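Local coordinates for protein NADP-dependent glyceraldehyde-3-phosphate dehydrogenase (Bacillus halodurans, PDB 3PRL) that probably catalyses the NADP-dependent, non-phosphorylating oxidation of glyceraldehyde 3-phosphate, as a member of the aldehyde dehydrogenase family, at residues Leu94-Ala106 with Ser324-Asp336. Numbering follows the deposited sequence.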
ATOM      1  N   LEU D  94     -39.059  13.860  -2.248  1.00 32.81           N
ATOM      2  CA  LEU D  94     -39.492  13.157  -1.042  1.00 32.95           C
ATOM      3  C   LEU D  94     -38.635  13.607   0.133  1.00 32.52           C
ATOM      4  O   LEU D  94     -39.147  13.952   1.197  1.00 32.23           O
ATOM      5  CB  LEU D  94     -39.421  11.636  -1.222  1.00 32.52           C
ATOM      6  CG  LEU D  94     -40.248  10.764  -0.276  1.00 33.84           C
ATOM      7  CD1 LEU D  94     -41.733  10.882  -0.547  1.00 33.46           C
ATOM      8  CD2 LEU D  94     -39.835   9.316  -0.407  1.00 32.48           C
ATOM      9  N   ILE D  95     -37.326  13.631  -0.076  1.00 32.48           N
ATOM     10  CA  ILE D  95     -36.415  14.155   0.943  1.00 31.82           C
ATOM     11  C   ILE D  95     -36.780  15.580   1.404  1.00 32.59           C
ATOM     12  O   ILE D  95     -36.930  15.809   2.604  1.00 32.35           O
ATOM     13  CB  ILE D  95     -34.936  14.093   0.514  1.00 30.61           C
ATOM     14  CG1 ILE D  95     -34.527  12.650   0.202  1.00 28.97           C
ATOM     15  CG2 ILE D  95     -34.064  14.690   1.617  1.00 28.73           C
ATOM     16  CD1 ILE D  95     -33.166  12.525  -0.503  1.00 29.94           C
ATOM     17  N   MET D  96     -36.932  16.533   0.478  1.00 34.04           N
ATOM     18  CA  MET D  96     -37.236  17.914   0.917  1.00 34.72           C
ATOM     19  C   MET D  96     -38.489  17.996   1.796  1.00 34.31           C
ATOM     20  O   MET D  96     -38.472  18.693   2.802  1.00 33.87           O
ATOM     21  CB  MET D  96     -37.243  18.978  -0.203  1.00 36.31           C
ATOM     22  CG  MET D  96     -38.048  18.677  -1.419  1.00 36.23           C
ATOM     23  SD  MET D  96     -38.933  20.088  -2.132  1.00 37.92           S
ATOM     24  CE  MET D  96     -40.347  19.182  -2.748  1.00 37.57           C
ATOM     25  N   HIS D  97     -39.537  17.253   1.445  1.00 34.18           N
ATOM     26  CA  HIS D  97     -40.756  17.240   2.260  1.00 34.82           C
ATOM     27  C   HIS D  97     -40.528  16.548   3.611  1.00 33.59           C
ATOM     28  O   HIS D  97     -40.803  17.137   4.658  1.00 33.35           O
ATOM     29  CB  HIS D  97     -41.932  16.568   1.530  1.00 35.70           C
ATOM     30  CG  HIS D  97     -42.565  17.411   0.464  1.00 36.47           C
ATOM     31  ND1 HIS D  97     -42.712  16.977  -0.836  1.00 36.67           N
ATOM     32  CD2 HIS D  97     -43.102  18.654   0.506  1.00 36.83           C
ATOM     33  CE1 HIS D  97     -43.305  17.914  -1.552  1.00 37.31           C
ATOM     34  NE2 HIS D  97     -43.551  18.945  -0.763  1.00 37.46           N
ATOM     35  N   GLU D  98     -40.018  15.310   3.561  1.00 32.30           N
ATOM     36  CA  GLU D  98     -39.997  14.380   4.710  1.00 31.02           C
ATOM     37  C   GLU D  98     -39.132  14.863   5.868  1.00 29.12           C
ATOM     38  O   GLU D  98     -39.500  14.703   7.037  1.00 28.54           O
ATOM     39  CB  GLU D  98     -39.512  12.983   4.268  1.00 31.56           C
ATOM     40  CG  GLU D  98     -40.101  11.812   5.066  1.00 35.75           C
ATOM     41  CD  GLU D  98     -39.389  10.479   4.823  1.00 31.53           C
ATOM     42  OE1 GLU D  98     -38.598  10.357   3.851  1.00 35.21           O
ATOM     43  OE2 GLU D  98     -39.608   9.529   5.617  1.00 35.48           O
ATOM     44  N   VAL D  99     -37.963  15.409   5.528  1.00 27.10           N
ATOM     45  CA  VAL D  99     -37.024  15.893   6.528  1.00 24.90           C
ATOM     46  C   VAL D  99     -36.836  17.415   6.452  1.00 23.76           C
ATOM     47  O   VAL D  99     -35.982  17.988   7.143  1.00 22.55           O
ATOM     48  CB  VAL D  99     -35.702  15.076   6.515  1.00 24.60           C
ATOM     49  CG1 VAL D  99     -36.003  13.580   6.670  1.00 23.47           C
ATOM     50  CG2 VAL D  99     -34.890  15.327   5.237  1.00 23.43           C
ATOM     51  N   ALA D 100     -37.675  18.067   5.635  1.00 23.98           N
ATOM     52  CA  ALA D 100     -37.674  19.525   5.463  1.00 24.73           C
ATOM     53  C   ALA D 100     -36.327  20.113   5.007  1.00 25.34           C
ATOM     54  O   ALA D 100     -35.873  21.154   5.508  1.00 26.04           O
ATOM     55  CB  ALA D 100     -38.199  20.219   6.730  1.00 25.37           C
ATOM     56  N   LYS D 101     -35.704  19.451   4.037  1.00 25.43           N
ATOM     57  CA  LYS D 101     -34.417  19.886   3.492  1.00 25.96           C
ATOM     58  C   LYS D 101     -34.633  20.785   2.267  1.00 26.68           C
ATOM     59  O   LYS D 101     -35.393  20.420   1.384  1.00 26.92           O
ATOM     60  CB  LYS D 101     -33.596  18.652   3.112  1.00 25.05           C
ATOM     61  CG  LYS D 101     -32.252  18.915   2.445  1.00 28.47           C
ATOM     62  CD  LYS D 101     -31.400  17.653   2.425  1.00 24.10           C
ATOM     63  CE  LYS D 101     -31.063  17.178   3.855  1.00 27.56           C
ATOM     64  NZ  LYS D 101     -29.792  16.402   3.917  1.00 23.07           N
ATOM     65  N   PRO D 102     -33.947  21.942   2.196  1.00 27.31           N
ATOM     66  CA  PRO D 102     -34.060  22.820   1.020  1.00 28.46           C
ATOM     67  C   PRO D 102     -34.012  22.040  -0.317  1.00 29.72           C
ATOM     68  O   PRO D 102     -33.170  21.162  -0.484  1.00 29.38           O
ATOM     69  CB  PRO D 102     -32.846  23.746   1.143  1.00 28.15           C
ATOM     70  CG  PRO D 102     -32.435  23.686   2.578  1.00 30.00           C
ATOM     71  CD  PRO D 102     -32.900  22.386   3.141  1.00 27.41           C
ATOM     72  N   LYS D 103     -34.913  22.374  -1.244  1.00 31.40           N
ATOM     73  CA  LYS D 103     -35.178  21.597  -2.476  1.00 32.42           C
ATOM     74  C   LYS D 103     -33.961  21.130  -3.276  1.00 32.25           C
ATOM     75  O   LYS D 103     -33.818  19.937  -3.563  1.00 31.58           O
ATOM     76  CB  LYS D 103     -36.103  22.395  -3.406  1.00 34.05           C
ATOM     77  CG  LYS D 103     -36.378  21.740  -4.763  1.00 36.26           C
ATOM     78  CD  LYS D 103     -37.017  22.740  -5.714  1.00 35.27           C
ATOM     79  CE  LYS D 103     -38.491  22.446  -5.940  1.00 37.72           C
ATOM     80  NZ  LYS D 103     -38.644  21.408  -7.004  1.00 36.06           N
ATOM     81  N   LYS D 104     -33.102  22.073  -3.659  1.00 32.65           N
ATOM     82  CA  LYS D 104     -31.963  21.749  -4.511  1.00 32.93           C
ATOM     83  C   LYS D 104     -30.924  20.929  -3.737  1.00 31.85           C
ATOM     84  O   LYS D 104     -30.247  20.070  -4.312  1.00 31.27           O
ATOM     85  CB  LYS D 104     -31.354  23.018  -5.111  1.00 34.19           C
ATOM     86  CG  LYS D 104     -32.278  23.719  -6.121  1.00 38.03           C
ATOM     87  CD  LYS D 104     -31.580  24.881  -6.815  1.00 35.53           C
ATOM     88  CE  LYS D 104     -30.835  24.413  -8.053  1.00 38.45           C
ATOM     89  NZ  LYS D 104     -31.780  24.213  -9.184  1.00 36.26           N
ATOM     90  N   SER D 105     -30.850  21.167  -2.426  1.00 31.36           N
ATOM     91  CA  SER D 105     -29.941  20.411  -1.561  1.00 30.47           C
ATOM     92  C   SER D 105     -30.382  18.959  -1.362  1.00 29.48           C
ATOM     93  O   SER D 105     -29.538  18.086  -1.182  1.00 28.84           O
ATOM     94  CB  SER D 105     -29.753  21.108  -0.209  1.00 30.27           C
ATOM     95  OG  SER D 105     -28.808  20.391   0.584  1.00 34.88           O
ATOM     96  N   ALA D 106     -31.695  18.712  -1.393  1.00 29.62           N
ATOM     97  CA  ALA D 106     -32.265  17.359  -1.257  1.00 29.07           C
ATOM     98  C   ALA D 106     -32.063  16.510  -2.506  1.00 29.14           C
ATOM     99  O   ALA D 106     -31.766  15.308  -2.410  1.00 28.67           O
ATOM    100  CB  ALA D 106     -33.724  17.423  -0.901  1.00 29.35           C
ATOM    101  N   SER D 324     -39.974  27.767   3.588  1.00 38.61           N
ATOM    102  CA  SER D 324     -40.193  26.328   3.347  1.00 38.59           C
ATOM    103  C   SER D 324     -39.143  25.622   2.433  1.00 38.88           C
ATOM    104  O   SER D 324     -38.486  26.272   1.603  1.00 38.52           O
ATOM    105  CB  SER D 324     -41.619  26.100   2.832  1.00 38.87           C
ATOM    106  OG  SER D 324     -41.767  26.547   1.502  1.00 32.86           O
ATOM    107  N   PRO D 325     -38.960  24.288   2.606  1.00 39.33           N
ATOM    108  CA  PRO D 325     -37.989  23.537   1.789  1.00 39.42           C
ATOM    109  C   PRO D 325     -38.228  23.599   0.273  1.00 40.21           C
ATOM    110  O   PRO D 325     -37.270  23.547  -0.504  1.00 39.89           O
ATOM    111  CB  PRO D 325     -38.132  22.085   2.298  1.00 38.81           C
ATOM    112  CG  PRO D 325     -39.402  22.073   3.127  1.00 42.01           C
ATOM    113  CD  PRO D 325     -39.501  23.451   3.693  1.00 39.48           C
ATOM    114  N   GLU D 326     -39.489  23.709  -0.127  1.00 41.65           N
ATOM    115  CA  GLU D 326     -39.870  23.745  -1.533  1.00 43.15           C
ATOM    116  C   GLU D 326     -39.326  25.006  -2.200  1.00 43.32           C
ATOM    117  O   GLU D 326     -38.926  24.982  -3.359  1.00 44.08           O
ATOM    118  CB  GLU D 326     -41.391  23.678  -1.684  1.00 44.99           C
ATOM    119  CG  GLU D 326     -42.080  22.573  -0.870  1.00 50.57           C
ATOM    120  CD  GLU D 326     -42.533  23.045   0.506  1.00 45.05           C
ATOM    121  OE1 GLU D 326     -43.761  23.181   0.728  1.00 51.24           O
ATOM    122  OE2 GLU D 326     -41.669  23.299   1.363  1.00 50.18           O
ATOM    123  N   ASP D 327     -39.295  26.099  -1.448  1.00 42.56           N
ATOM    124  CA  ASP D 327     -38.786  27.363  -1.957  1.00 42.24           C
ATOM    125  C   ASP D 327     -37.256  27.485  -1.954  1.00 40.78           C
ATOM    126  O   ASP D 327     -36.729  28.497  -2.415  1.00 40.42           O
ATOM    127  CB  ASP D 327     -39.416  28.543  -1.192  1.00 42.83           C
ATOM    128  CG  ASP D 327     -40.933  28.622  -1.365  1.00 42.83           C
ATOM    129  OD1 ASP D 327     -41.481  28.025  -2.319  1.00 43.68           O
ATOM    130  OD2 ASP D 327     -41.579  29.287  -0.529  1.00 43.84           O
ATOM    131  N   ASP D 328     -36.545  26.477  -1.434  1.00 40.03           N
ATOM    132  CA  ASP D 328     -35.075  26.515  -1.387  1.00 39.24           C
ATOM    133  C   ASP D 328     -34.521  27.575  -0.418  1.00 38.77           C
ATOM    134  O   ASP D 328     -33.455  28.155  -0.667  1.00 38.72           O
ATOM    135  CB  ASP D 328     -34.494  26.775  -2.790  1.00 40.21           C
ATOM    136  CG  ASP D 328     -33.756  25.595  -3.352  1.00 39.14           C
ATOM    137  OD1 ASP D 328     -32.913  25.018  -2.635  1.00 39.09           O
ATOM    138  OD2 ASP D 328     -34.005  25.255  -4.529  1.00 40.01           O
ATOM    139  N   ALA D 329     -35.239  27.843   0.669  1.00 38.28           N
ATOM    140  CA  ALA D 329     -34.731  28.744   1.710  1.00 37.76           C
ATOM    141  C   ALA D 329     -33.448  28.193   2.343  1.00 36.58           C
ATOM    142  O   ALA D 329     -33.247  26.970   2.414  1.00 36.20           O
ATOM    143  CB  ALA D 329     -35.798  28.994   2.775  1.00 38.00           C
ATOM    144  N   ASP D 330     -32.571  29.097   2.777  1.00 35.78           N
ATOM    145  CA  ASP D 330     -31.330  28.705   3.457  1.00 34.39           C
ATOM    146  C   ASP D 330     -31.654  28.089   4.819  1.00 33.69           C
ATOM    147  O   ASP D 330     -31.083  27.058   5.211  1.00 33.18           O
ATOM    148  CB  ASP D 330     -30.402  29.913   3.637  1.00 34.43           C
ATOM    149  CG  ASP D 330     -29.981  30.539   2.318  1.00 34.83           C
ATOM    150  OD1 ASP D 330     -29.353  29.844   1.494  1.00 34.32           O
ATOM    151  OD2 ASP D 330     -30.263  31.742   2.117  1.00 35.39           O
ATOM    152  N   ILE D 331     -32.593  28.734   5.512  1.00 33.47           N
ATOM    153  CA  ILE D 331     -33.069  28.308   6.808  1.00 32.83           C
ATOM    154  C   ILE D 331     -34.503  27.801   6.716  1.00 33.21           C
ATOM    155  O   ILE D 331     -35.442  28.576   6.553  1.00 33.88           O
ATOM    156  CB  ILE D 331     -32.972  29.460   7.828  1.00 33.17           C
ATOM    157  CG1 ILE D 331     -31.633  30.217   7.698  1.00 32.76           C
ATOM    158  CG2 ILE D 331     -33.235  28.951   9.247  1.00 32.67           C
ATOM    159  CD1 ILE D 331     -30.351  29.405   8.078  1.00 32.54           C
ATOM    160  N   THR D 332     -34.668  26.490   6.795  1.00 33.06           N
ATOM    161  CA  THR D 332     -36.003  25.897   6.820  1.00 33.21           C
ATOM    162  C   THR D 332     -36.340  25.411   8.232  1.00 33.10           C
ATOM    163  O   THR D 332     -35.486  25.493   9.132  1.00 32.69           O
ATOM    164  CB  THR D 332     -36.167  24.768   5.767  1.00 33.06           C
ATOM    165  OG1 THR D 332     -35.068  23.850   5.833  1.00 32.20           O
ATOM    166  CG2 THR D 332     -36.249  25.362   4.365  1.00 33.23           C
ATOM    167  N   PRO D 333     -37.574  24.898   8.430  1.00 33.38           N
ATOM    168  CA  PRO D 333     -37.995  24.446   9.753  1.00 33.40           C
ATOM    169  C   PRO D 333     -37.155  23.281  10.272  1.00 32.64           C
ATOM    170  O   PRO D 333     -36.690  22.440   9.491  1.00 31.72           O
ATOM    171  CB  PRO D 333     -39.448  23.998   9.525  1.00 33.94           C
ATOM    172  CG  PRO D 333     -39.872  24.665   8.254  1.00 33.46           C
ATOM    173  CD  PRO D 333     -38.640  24.700   7.429  1.00 33.85           C
ATOM    174  N   VAL D 334     -36.941  23.254  11.585  1.00 33.05           N
ATOM    175  CA  VAL D 334     -36.220  22.157  12.209  1.00 32.83           C
ATOM    176  C   VAL D 334     -37.139  20.945  12.316  1.00 33.24           C
ATOM    177  O   VAL D 334     -38.358  21.068  12.249  1.00 33.96           O
ATOM    178  CB  VAL D 334     -35.583  22.534  13.575  1.00 32.80           C
ATOM    179  CG1 VAL D 334     -34.442  23.533  13.373  1.00 31.96           C
ATOM    180  CG2 VAL D 334     -36.625  23.075  14.544  1.00 32.65           C
ATOM    181  N   ILE D 335     -36.529  19.780  12.479  1.00 33.07           N
ATOM    182  CA  ILE D 335     -37.205  18.491  12.327  1.00 33.69           C
ATOM    183  C   ILE D 335     -38.534  18.328  13.089  1.00 35.15           C
ATOM    184  O   ILE D 335     -39.493  17.807  12.531  1.00 35.29           O
ATOM    185  CB  ILE D 335     -36.220  17.326  12.641  1.00 32.76           C
ATOM    186  CG1 ILE D 335     -36.690  15.994  12.023  1.00 32.51           C
ATOM    187  CG2 ILE D 335     -35.964  17.237  14.138  1.00 32.69           C
ATOM    188  CD1 ILE D 335     -36.868  16.034  10.512  1.00 32.57           C
ATOM    189  N   ASP D 336     -38.584  18.748  14.353  1.00 36.65           N
ATOM    190  CA  ASP D 336     -39.819  18.607  15.149  1.00 38.28           C
ATOM    191  C   ASP D 336     -39.982  19.634  16.288  1.00 39.12           C
ATOM    192  O   ASP D 336     -39.105  20.495  16.479  1.00 38.49           O
ATOM    193  CB  ASP D 336     -40.034  17.135  15.604  1.00 38.60           C
ATOM    194  CG  ASP D 336     -38.999  16.644  16.629  1.00 40.10           C
ATOM    195  OD1 ASP D 336     -37.957  17.297  16.859  1.00 38.06           O
ATOM    196  OD2 ASP D 336     -39.242  15.566  17.215  1.00 38.33           O
TER
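Pro325 O and the Asp328 carboxylate meet the first turn of the helix that starts just after Pro102, a worked example of a loop distant in sequence supplying acceptors for two N-H groups at a helix start. Lys103 N donates to Pro325 O (2.7 Å) through a rather bent bond, while Asp328 N reaches the same oxygen from the opposite face of its plane, closing the loop's own turn. One residue on, Lys104 N gives a straighter bond (163°) to Asp328 OD1 at 3.1 Å, on the syn side but 32° out of the carboxylate plane. Replacing Asp328 by an alanine removes the negative charge beside the helix start and is likely to leave the Lys104 N-H without its acceptor in the loop.

Met96 runs alongside this junction. Its CB packs on Pro325 CB (4.1 Å). CG sits between the backbone N and carbonyl carbon (chi1 50°). From there the bent chain brings SD to 3.8 Å from Glu326 CA, and CE ends above one face of the neighbouring His97 ring, offset toward its rim. That ring's NE2 in turn approaches Glu326 CG.

Farther along, Thr332 OG1 lies 2.8 Å from Ala100 O, and Ile335 CD1 rests 4.0 Å from Val99 CA. Ile335 also touches Phe162, an NADP-binding residue. Segments 94-106 and 324-336 meet where, as in other aldehyde dehydrogenases, the coenzyme-binding and catalytic domains face each other.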